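Local coordinates for protein putative ABC transporter (Thermobispora bispora, PDB 4PE6) that probably binds a sugar-like solute for uptake by an ABC transporter, and holds a trihydroxybutanoic acid in its pocket in this crystal, at residues 109-113 with 114-118; 195-198 with 199-203; 257-260 with 261-265; 278-281 with 282-286. All coordinates share one frame; numbering follows the deposited sequence.

Interactions 1 and 3 meet at the ligand pocket. Asp113 of interaction 1 and Ser259 of interaction 3 both bind the trihydroxybutanoic acid LTH. The two contacts also touch directly: Gln263 NE2 lies 3.0 Å from Asp113 OD1, a probable hydrogen bond, and Phe112 packs on Ser264. Interaction 4 lies nearby, where the loop after helix 263-275 enters strand 283-290 of the same sheet. Its nearest atoms are about 6 Å from interaction 1 and about 5 Å from interaction 3. The Gln283 side chain is about 13 Å from LTH. Interaction 2 is remote from the others. Its centre is about 35 Å from that of interaction 1 and about 43 Å from that of interaction 4.

Interaction 1. Residues 109-113 with 114-118; sequences VVVFD and SAIDA. With LTH ((2R,3S)-2,3,4-trihydroxybutanoic acid), chain C.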
loop_
_atom_site.group_PDB
_atom_site.type_symbol
_atom_site.label_atom_id
_atom_site.label_comp_id
_atom_site.label_asym_id
_atom_site.label_seq_id
_atom_site.Cartn_x
_atom_site.Cartn_y
_atom_site.Cartn_z
ATOM N N VAL A 109 -0.242 -20.146 3.834
ATOM C CA VAL A 109 -0.912 -18.960 3.319
ATOM C C VAL A 109 -0.472 -17.738 4.092
ATOM O O VAL A 109 -0.624 -17.680 5.305
ATOM C CB VAL A 109 -2.452 -19.122 3.378
ATOM C CG1 VAL A 109 -3.141 -17.830 2.980
ATOM C CG2 VAL A 109 -2.887 -20.272 2.484
ATOM N N VAL A 110 0.119 -16.780 3.378
ATOM C CA VAL A 110 0.445 -15.485 3.925
ATOM C C VAL A 110 -0.430 -14.440 3.268
ATOM O O VAL A 110 -0.340 -14.189 2.047
ATOM C CB VAL A 110 1.928 -15.124 3.699
ATOM C CG1 VAL A 110 2.250 -13.792 4.336
ATOM C CG2 VAL A 110 2.834 -16.221 4.245
ATOM N N VAL A 111 -1.317 -13.863 4.069
ATOM C CA VAL A 111 -2.072 -12.705 3.654
ATOM C C VAL A 111 -1.203 -11.487 3.931
ATOM O O VAL A 111 -0.694 -11.324 5.045
ATOM C CB VAL A 111 -3.379 -12.612 4.443
ATOM C CG1 VAL A 111 -4.054 -11.258 4.238
ATOM C CG2 VAL A 111 -4.301 -13.773 4.071
ATOM N N PHE A 112 -1.010 -10.632 2.937
ATOM C CA PHE A 112 -0.183 -9.455 3.134
ATOM C C PHE A 112 -0.865 -8.182 2.679
ATOM O O PHE A 112 -1.832 -8.222 1.922
ATOM C CB PHE A 112 1.224 -9.593 2.521
ATOM C CG PHE A 112 1.239 -9.540 1.029
ATOM C CD1 PHE A 112 0.940 -10.667 0.298
ATOM C CD2 PHE A 112 1.507 -8.358 0.365
ATOM C CE1 PHE A 112 0.960 -10.639 -1.098
ATOM C CE2 PHE A 112 1.509 -8.314 -1.008
ATOM C CZ PHE A 112 1.231 -9.444 -1.739
ATOM N N ASP A 113 -0.362 -7.059 3.177
ATOM C CA ASP A 113 -0.923 -5.739 2.924
ATOM C C ASP A 113 -2.409 -5.700 3.237
ATOM O O ASP A 113 -3.195 -5.050 2.532
ATOM C CB ASP A 113 -0.666 -5.333 1.462
ATOM C CG ASP A 113 -1.088 -3.906 1.166
ATOM O OD1 ASP A 113 -0.766 -3.026 1.978
ATOM O OD2 ASP A 113 -1.741 -3.668 0.110
ATOM N N SER A 114 -2.779 -6.408 4.304
ATOM C CA SER A 114 -4.144 -6.487 4.795
ATOM C C SER A 114 -4.144 -7.303 6.083
ATOM O O SER A 114 -3.231 -8.101 6.323
ATOM C CB SER A 114 -5.075 -7.166 3.804
ATOM O OG SER A 114 -5.541 -6.243 2.819
ATOM N N ALA A 115 -5.193 -7.102 6.868
ATOM C CA ALA A 115 -5.472 -7.908 8.053
ATOM C C ALA A 115 -6.892 -8.431 7.919
ATOM O O ALA A 115 -7.835 -7.645 7.857
ATOM C CB ALA A 115 -5.373 -7.048 9.288
ATOM N N ILE A 116 -7.060 -9.735 7.879
ATOM C CA ILE A 116 -8.395 -10.312 7.800
ATOM C C ILE A 116 -8.493 -11.477 8.755
ATOM O O ILE A 116 -7.485 -12.014 9.196
ATOM C CB ILE A 116 -8.758 -10.796 6.372
ATOM C CG1 ILE A 116 -7.848 -11.944 5.912
ATOM C CG2 ILE A 116 -8.667 -9.647 5.389
ATOM C CD1 ILE A 116 -8.044 -12.326 4.453
ATOM N N ASP A 117 -9.724 -11.869 9.044
ATOM C CA ASP A 117 -9.998 -12.928 9.974
ATOM C C ASP A 117 -10.001 -14.278 9.238
ATOM O O ASP A 117 -11.039 -14.869 9.009
ATOM C CB ASP A 117 -11.350 -12.640 10.649
ATOM C CG ASP A 117 -11.724 -13.680 11.650
ATOM O OD1 ASP A 117 -10.911 -14.601 11.883
ATOM O OD2 ASP A 117 -12.840 -13.585 12.196
ATOM N N ALA A 118 -8.822 -14.726 8.833
ATOM C CA ALA A 118 -8.650 -16.014 8.167
ATOM C C ALA A 118 -7.701 -16.805 9.042
ATOM O O ALA A 118 -6.483 -16.667 8.916
ATOM C CB ALA A 118 -8.095 -15.824 6.767
HETATM O O1 LTH C . -2.022 1.670 -2.429
HETATM C C1 LTH C . -2.411 0.445 -2.425
HETATM O O LTH C . -2.852 -0.189 -3.408
HETATM C C2 LTH C . -2.242 -0.370 -1.119
HETATM O O2 LTH C . -2.778 -1.709 -1.268
HETATM C C3 LTH C . -2.958 0.278 0.048
HETATM O O3 LTH C . -4.347 0.404 -0.246
HETATM C C4 LTH C . -2.800 -0.622 1.290
HETATM O O4 LTH C . -1.384 -0.625 1.606
#
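Val111 and Ile116 meet where strand 108-112 gives way to the loop after it. The fold is that of a periplasmic binding protein, and the C-terminal end of this strand faces the ligand cleft. Ile116 CD1 rests against both branches of Val111, 4.0 Å from CG2 and 4.1 Å from CG1. The two side chains cross at about a right angle. Ile116 reaches across because its CG1 lies between the backbone N and the carbonyl carbon (chi1 64°) and the chain then runs out extended. Val111 CG1 also packs 3.9 Å from Ser114 O. That oxygen is buried and has no polar partner in the model.

The chain turns at Asp113, whose backbone is in the left-handed helical region. Its CG stands anti to the backbone N (chi1 -174°), and the carboxylate points into the pocket. Both carboxylate oxygens take a ligand hydroxyl. Asp113 OD1 accepts from LTH O4 at 2.5 Å, and Asp113 OD2 accepts from LTH O2 at 2.6 Å. Asn88 gives a second donor to OD2 and Gln263 a second donor to OD1, which should fix the rotation of the group. Ser114 folds back on the same turn: its OG donates to Asp113 O at 2.6 Å, coming in from the side with a C=O...OG angle of 105°.

Interaction 2. Residues 195-198 with 199-203; sequences KAVL and GVLPS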
loop_
_atom_site.group_PDB
_atom_site.type_symbol
_atom_site.label_atom_id
_atom_site.label_comp_id
_atom_site.label_asym_id
_atom_site.label_seq_id
_atom_site.Cartn_x
_atom_site.Cartn_y
_atom_site.Cartn_z
ATOM N N LYS A 195 -9.222 12.466 -12.420
ATOM C CA LYS A 195 -10.515 12.514 -13.097
ATOM C C LYS A 195 -11.653 12.816 -12.114
ATOM O O LYS A 195 -12.504 13.662 -12.392
ATOM C CB LYS A 195 -10.794 11.195 -13.813
ATOM C CG LYS A 195 -11.935 11.274 -14.801
ATOM C CD LYS A 195 -12.448 9.886 -15.187
ATOM C CE LYS A 195 -13.367 9.977 -16.400
ATOM N NZ LYS A 195 -12.654 9.736 -17.686
ATOM N N ALA A 196 -11.661 12.132 -10.967
ATOM C CA ALA A 196 -12.729 12.319 -9.987
ATOM C C ALA A 196 -12.708 13.726 -9.365
ATOM O O ALA A 196 -13.759 14.354 -9.213
ATOM C CB ALA A 196 -12.650 11.262 -8.897
ATOM N N VAL A 197 -11.528 14.219 -9.005
ATOM C CA VAL A 197 -11.422 15.572 -8.451
ATOM C C VAL A 197 -11.815 16.624 -9.498
ATOM O O VAL A 197 -12.536 17.564 -9.197
ATOM C CB VAL A 197 -10.005 15.857 -7.896
ATOM C CG1 VAL A 197 -9.795 17.336 -7.584
ATOM C CG2 VAL A 197 -9.748 15.012 -6.651
ATOM N N LEU A 198 -11.312 16.466 -10.720
ATOM C CA LEU A 198 -11.630 17.400 -11.806
ATOM C C LEU A 198 -13.140 17.526 -11.954
ATOM O O LEU A 198 -13.670 18.624 -12.190
ATOM C CB LEU A 198 -11.032 16.910 -13.131
ATOM C CG LEU A 198 -11.326 17.766 -14.357
ATOM C CD1 LEU A 198 -10.678 19.130 -14.183
ATOM C CD2 LEU A 198 -10.859 17.069 -15.638
ATOM N N GLY A 199 -13.812 16.389 -11.811
ATOM C CA GLY A 199 -15.259 16.298 -11.882
ATOM C C GLY A 199 -15.993 17.196 -10.911
ATOM O O GLY A 199 -17.025 17.761 -11.276
ATOM N N VAL A 200 -15.470 17.364 -9.696
ATOM C CA VAL A 200 -16.185 18.145 -8.676
ATOM C C VAL A 200 -15.725 19.590 -8.497
ATOM O O VAL A 200 -16.442 20.384 -7.898
ATOM C CB VAL A 200 -16.168 17.454 -7.287
ATOM C CG1 VAL A 200 -16.750 16.054 -7.376
ATOM C CG2 VAL A 200 -14.760 17.430 -6.684
ATOM N N LEU A 201 -14.541 19.933 -8.987
ATOM C CA LEU A 201 -13.989 21.274 -8.780
ATOM C C LEU A 201 -14.924 22.419 -9.177
ATOM O O LEU A 201 -15.098 23.355 -8.401
ATOM C CB LEU A 201 -12.621 21.434 -9.471
ATOM C CG LEU A 201 -11.455 20.746 -8.762
ATOM C CD1 LEU A 201 -10.145 20.950 -9.517
ATOM C CD2 LEU A 201 -11.312 21.200 -7.312
ATOM N N PRO A 202 -15.559 22.343 -10.363
ATOM C CA PRO A 202 -16.461 23.456 -10.710
ATOM C C PRO A 202 -17.613 23.671 -9.704
ATOM O O PRO A 202 -18.121 24.779 -9.589
ATOM C CB PRO A 202 -17.012 23.051 -12.090
ATOM C CG PRO A 202 -16.025 22.070 -12.634
ATOM C CD PRO A 202 -15.508 21.324 -11.427
ATOM N N SER A 203 -18.000 22.634 -8.966
ATOM C CA SER A 203 -19.149 22.737 -8.067
ATOM C C SER A 203 -18.791 23.117 -6.632
ATOM O O SER A 203 -19.693 23.278 -5.818
ATOM C CB SER A 203 -19.918 21.418 -8.045
ATOM O OG SER A 203 -19.175 20.426 -7.358
#
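Leu201 folds back on Val197 one turn earlier, where helix 190-200 runs out into a short 3-10 turn. Its CG lies anti to the carbonyl carbon and beside the backbone N (chi1 -75°), which directs the side chain back over that turn. CB starts beyond two carbonyl oxygens of the preceding turn, 3.9 Å from Val197 O and 4.0 Å from Leu198 O. CG comes closer, 3.4 Å from Val197 O, and also meets Val197 CG1 at 4.0 Å. Beyond it the fork straddles the same methyl: Leu201 CD1 is 4.1 Å and CD2 is 4.2 Å from Val197 CG1. Cut back to an alanine, Leu201 would lose the branched end that packs on Val197 CG1, and a gap is likely to open between this helix end and Phe223.

The oxygen beneath this side chain is gripped twice. Leu201 N donates to Val197 O at 3.1 Å, nearly in line with the carbonyl (C=O...N angle 169°). Val200 N donates to it as well, from 60° above the carbonyl plane. Such sharing marks the tightening of the helix. Pro202 has no N-H to offer Leu198 O and sets its CD against that oxygen instead. Ser203 closes the turn, with both OG and N donating to Val200 O.

On the inner face, Val197 and Leu201 pack on helix 216-226, where both touch Phe223. Val200 lies over strands 178-185 and 147-153, and Ala196 touches Val184 of the former.

Interaction 3. Residues 257-260 with 261-265; sequences VMSD and PAQSV. With LTH ((2R,3S)-2,3,4-trihydroxybutanoic acid), chain C.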
loop_
_atom_site.group_PDB
_atom_site.type_symbol
_atom_site.label_atom_id
_atom_site.label_comp_id
_atom_site.label_asym_id
_atom_site.label_seq_id
_atom_site.Cartn_x
_atom_site.Cartn_y
_atom_site.Cartn_z
ATOM N N VAL A 257 3.499 9.920 2.167
ATOM C CA VAL A 257 3.503 8.726 3.027
ATOM C C VAL A 257 2.614 7.632 2.410
ATOM O O VAL A 257 1.541 7.914 1.879
ATOM C CB VAL A 257 3.054 9.078 4.472
ATOM C CG1 VAL A 257 1.695 9.779 4.476
ATOM C CG2 VAL A 257 3.035 7.836 5.354
HETATM N N MSE A 258 3.079 6.388 2.428
HETATM C CA MSE A 258 2.290 5.242 1.977
HETATM C C MSE A 258 2.798 4.029 2.700
HETATM O O MSE A 258 3.869 4.049 3.325
HETATM C CB MSE A 258 2.426 4.960 0.460
HETATM C CG MSE A 258 1.963 6.111 -0.397
HETATM SE SE MSE A 258 1.726 5.597 -2.285
HETATM C CE MSE A 258 -0.038 4.701 -2.117
ATOM N N SER A 259 2.017 2.965 2.642
ATOM C CA SER A 259 2.482 1.628 2.966
ATOM C C SER A 259 3.646 1.208 2.074
ATOM O O SER A 259 3.929 1.854 1.034
ATOM C CB SER A 259 1.333 0.631 2.827
ATOM O OG SER A 259 0.825 0.648 1.492
ATOM N N ASP A 260 4.268 0.102 2.465
ATOM C CA ASP A 260 5.444 -0.466 1.801
ATOM C C ASP A 260 5.045 -1.485 0.758
ATOM O O ASP A 260 4.507 -2.536 1.100
ATOM C CB ASP A 260 6.328 -1.138 2.864
ATOM C CG ASP A 260 7.562 -1.824 2.293
ATOM O OD1 ASP A 260 8.058 -1.471 1.195
ATOM O OD2 ASP A 260 8.063 -2.730 2.982
ATOM N N PRO A 261 5.295 -1.186 -0.536
ATOM C CA PRO A 261 4.995 -2.172 -1.570
ATOM C C PRO A 261 5.749 -3.481 -1.382
ATOM O O PRO A 261 5.253 -4.527 -1.790
ATOM C CB PRO A 261 5.439 -1.486 -2.878
ATOM C CG PRO A 261 5.457 -0.039 -2.565
ATOM C CD PRO A 261 5.819 0.063 -1.105
ATOM N N ALA A 262 6.930 -3.421 -0.765
ATOM C CA ALA A 262 7.727 -4.586 -0.517
ATOM C C ALA A 262 7.242 -5.456 0.643
ATOM O O ALA A 262 7.927 -6.366 1.057
ATOM C CB ALA A 262 9.202 -4.198 -0.352
ATOM N N GLN A 263 6.038 -5.213 1.152
ATOM C CA GLN A 263 5.379 -6.247 1.922
ATOM C C GLN A 263 5.320 -7.569 1.164
ATOM O O GLN A 263 5.337 -8.623 1.786
ATOM C CB GLN A 263 3.983 -5.847 2.306
ATOM C CG GLN A 263 3.907 -4.828 3.423
ATOM C CD GLN A 263 2.490 -4.342 3.591
ATOM O OE1 GLN A 263 1.750 -4.879 4.403
ATOM N NE2 GLN A 263 2.094 -3.322 2.801
ATOM N N SER A 264 5.252 -7.520 -0.173
ATOM C CA SER A 264 5.259 -8.728 -0.956
ATOM C C SER A 264 6.565 -9.532 -0.821
ATOM O O SER A 264 6.555 -10.775 -0.864
ATOM C CB SER A 264 4.988 -8.414 -2.438
ATOM O OG SER A 264 6.023 -7.591 -2.959
ATOM N N VAL A 265 7.678 -8.818 -0.711
ATOM C CA VAL A 265 8.973 -9.452 -0.578
ATOM C C VAL A 265 9.104 -10.022 0.833
ATOM O O VAL A 265 9.582 -11.129 1.024
ATOM C CB VAL A 265 10.099 -8.446 -0.816
ATOM C CG1 VAL A 265 11.435 -9.089 -0.555
ATOM C CG2 VAL A 265 10.057 -7.907 -2.245
HETATM O O1 LTH C . -2.022 1.670 -2.429
HETATM C C1 LTH C . -2.411 0.445 -2.425
HETATM O O LTH C . -2.852 -0.189 -3.408
HETATM C C2 LTH C . -2.242 -0.370 -1.119
HETATM O O2 LTH C . -2.778 -1.709 -1.268
HETATM C C3 LTH C . -2.958 0.278 0.048
HETATM O O3 LTH C . -4.347 0.404 -0.246
HETATM C C4 LTH C . -2.800 -0.622 1.290
HETATM O O4 LTH C . -1.384 -0.625 1.606
#
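Gln263 reaches back to Asp260 with an extended chain and holds its carbonyl oxygen twice. Gln263 N donates to Asp260 O at 3.1 Å, closing a type I beta turn from Asp260 to Gln263. Gln263 NE2 donates to the same oxygen at 3.1 Å, from the opposite face of the carbonyl plane. The NE2 bond is fairly straight (160°), and the oxygen lies in the plane of the amide. NE2 also binds Asp113 OD1, so the amide joins the turn to a ligand-binding carboxylate. With a leucine in place of Gln263, the Asp113 carboxylate would probably lose one of its donors, and Asp260 O would keep only the backbone one of these two bonds.

The Asp260 side chain turns to the start of the helix. Its CG is anti to the backbone N (chi1 178°), and OD1 takes a weak bond from Ala262 N at 3.0 Å, as in an Asx turn. Its stronger partner is Trp313 NE1, on OD2; Trp311 N also binds OD1. Ser259 faces the ligand instead, and its OG donates to LTH O4 at 2.6 Å. Selenomethionine Met258 brings CE to 3.6 Å from LTH O1.

The turn links strand 255-258 to helix 263-275. Trp131 of helix 128-142 covers Met258 and Ser259, Trp32 of helix 31-49 covers Met258 and Pro261, and Gln263 lies against Leu124 and Asn126 of strand 122-126.

Interaction 4. Residues 278-281 with 282-286; sequences RDLP and KQMTF
Selenomethionine Met284 reaches back to Pro281 and Leu280 through a chain that is straight at first and then bent. Its CG lies anti to the carbonyl carbon (chi1 -58°), the next torsion is extended, and the bend at chi3 (-98°) brings CE end-on to the Pro281 carbonyl, beyond its oxygen. CE ends 3.4 Å from Pro281 O and 4.1 Å from Leu280 CD1. Met284 CG meets Pro281 CB at 4.1 Å, and it too lies close to Pro281 O, at 3.6 Å. The Met284 side chain crosses the proline at about a right angle and the leucine obliquely. No hydrogen bond joins 278-281 to 282-286, so apolar packing carries the contact.

Residues 278-281 lead into strand 283-290 of the mixed sheet. This strand runs parallel to strand 122-126 on one side and antiparallel to strand 255-258 on the other. Helix 315-327 covers the contact: Leu280 touches Val322, Pro281 touches Lys326 and Met284 touches Ile325.

The other side chains turn to different partners. Lys282 gives its NZ to Pro119 O and makes a cation-pi contact with Tyr122. Gln283 NE2 donates to Thr285 OG1 at 2.9 Å in a nearly straight bond (164°), with the hydroxyl close to the amide plane. The same nitrogen also binds Gln125 OE1 of strand 122-126.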
loop_
_atom_site.group_PDB
_atom_site.type_symbol
_atom_site.label_atom_id
_atom_site.label_comp_id
_atom_site.label_asym_id
_atom_site.label_seq_id
_atom_site.Cartn_x
_atom_site.Cartn_y
_atom_site.Cartn_z
ATOM N N ARG A 278 9.617 -23.161 10.501
ATOM C CA ARG A 278 9.833 -22.100 11.471
ATOM C C ARG A 278 8.514 -21.504 11.899
ATOM O O ARG A 278 7.557 -21.476 11.142
ATOM C CB ARG A 278 10.719 -20.997 10.912
ATOM C CG ARG A 278 12.136 -21.430 10.606
ATOM C CD ARG A 278 12.930 -20.237 10.117
ATOM N NE ARG A 278 14.296 -20.635 9.819
ATOM C CZ ARG A 278 15.385 -20.248 10.474
ATOM N NH1 ARG A 278 15.335 -19.388 11.481
ATOM N NH2 ARG A 278 16.551 -20.729 10.083
ATOM N N ASP A 279 8.494 -21.004 13.122
ATOM C CA ASP A 279 7.296 -20.433 13.699
ATOM C C ASP A 279 7.330 -18.954 13.463
ATOM O O ASP A 279 8.360 -18.327 13.656
ATOM C CB ASP A 279 7.228 -20.714 15.200
ATOM C CG ASP A 279 6.919 -22.159 15.497
ATOM O OD1 ASP A 279 6.455 -22.855 14.574
ATOM O OD2 ASP A 279 7.138 -22.602 16.633
ATOM N N LEU A 280 6.204 -18.410 13.030
ATOM C CA LEU A 280 6.039 -16.976 12.904
ATOM C C LEU A 280 4.811 -16.584 13.712
ATOM O O LEU A 280 3.901 -17.377 13.859
ATOM C CB LEU A 280 5.822 -16.591 11.429
ATOM C CG LEU A 280 6.971 -16.795 10.437
ATOM C CD1 LEU A 280 6.508 -16.371 9.037
ATOM C CD2 LEU A 280 8.232 -16.033 10.855
ATOM N N PRO A 281 4.766 -15.344 14.216
ATOM C CA PRO A 281 3.513 -14.832 14.745
ATOM C C PRO A 281 2.418 -14.801 13.681
ATOM O O PRO A 281 2.692 -14.474 12.520
ATOM C CB PRO A 281 3.859 -13.395 15.185
ATOM C CG PRO A 281 5.340 -13.311 15.196
ATOM C CD PRO A 281 5.831 -14.332 14.211
ATOM N N LYS A 282 1.189 -15.123 14.076
ATOM C CA LYS A 282 0.057 -15.102 13.156
ATOM C C LYS A 282 -0.211 -13.700 12.620
ATOM O O LYS A 282 -0.835 -13.550 11.564
ATOM C CB LYS A 282 -1.234 -15.613 13.830
ATOM C CG LYS A 282 -1.208 -17.063 14.304
ATOM C CD LYS A 282 -1.125 -18.085 13.169
ATOM C CE LYS A 282 -2.473 -18.276 12.481
ATOM N NZ LYS A 282 -2.450 -19.419 11.526
ATOM N N GLN A 283 0.196 -12.687 13.384
ATOM C CA GLN A 283 0.017 -11.293 12.981
ATOM C C GLN A 283 1.350 -10.570 13.095
ATOM O O GLN A 283 1.998 -10.620 14.131
ATOM C CB GLN A 283 -1.058 -10.614 13.834
ATOM C CG GLN A 283 -1.490 -9.250 13.285
ATOM C CD GLN A 283 -0.467 -8.150 13.534
ATOM O OE1 GLN A 283 0.205 -8.138 14.563
ATOM N NE2 GLN A 283 -0.336 -7.227 12.579
HETATM N N MSE A 284 1.758 -9.915 12.016
HETATM C CA MSE A 284 3.024 -9.188 11.984
HETATM C C MSE A 284 2.805 -7.816 11.394
HETATM O O MSE A 284 2.307 -7.674 10.270
HETATM C CB MSE A 284 4.065 -9.944 11.159
HETATM C CG MSE A 284 4.362 -11.358 11.635
HETATM SE SE MSE A 284 5.493 -12.335 10.339
HETATM C CE MSE A 284 3.910 -13.225 9.578
ATOM N N THR A 285 3.175 -6.790 12.137
ATOM C CA THR A 285 3.159 -5.428 11.606
ATOM C C THR A 285 4.544 -4.979 11.169
ATOM O O THR A 285 5.475 -4.867 11.968
ATOM C CB THR A 285 2.536 -4.436 12.600
ATOM O OG1 THR A 285 1.159 -4.783 12.784
ATOM C CG2 THR A 285 2.593 -3.036 12.065
ATOM N N PHE A 286 4.670 -4.731 9.871
ATOM C CA PHE A 286 5.881 -4.190 9.287
ATOM C C PHE A 286 5.702 -2.669 9.044
ATOM O O PHE A 286 4.576 -2.152 9.120
ATOM C CB PHE A 286 6.203 -4.931 7.973
ATOM C CG PHE A 286 7.021 -6.184 8.163
ATOM C CD1 PHE A 286 6.573 -7.209 8.971
ATOM C CD2 PHE A 286 8.242 -6.331 7.519
ATOM C CE1 PHE A 286 7.324 -8.363 9.158
ATOM C CE2 PHE A 286 9.001 -7.483 7.695
ATOM C CZ PHE A 286 8.551 -8.498 8.528
#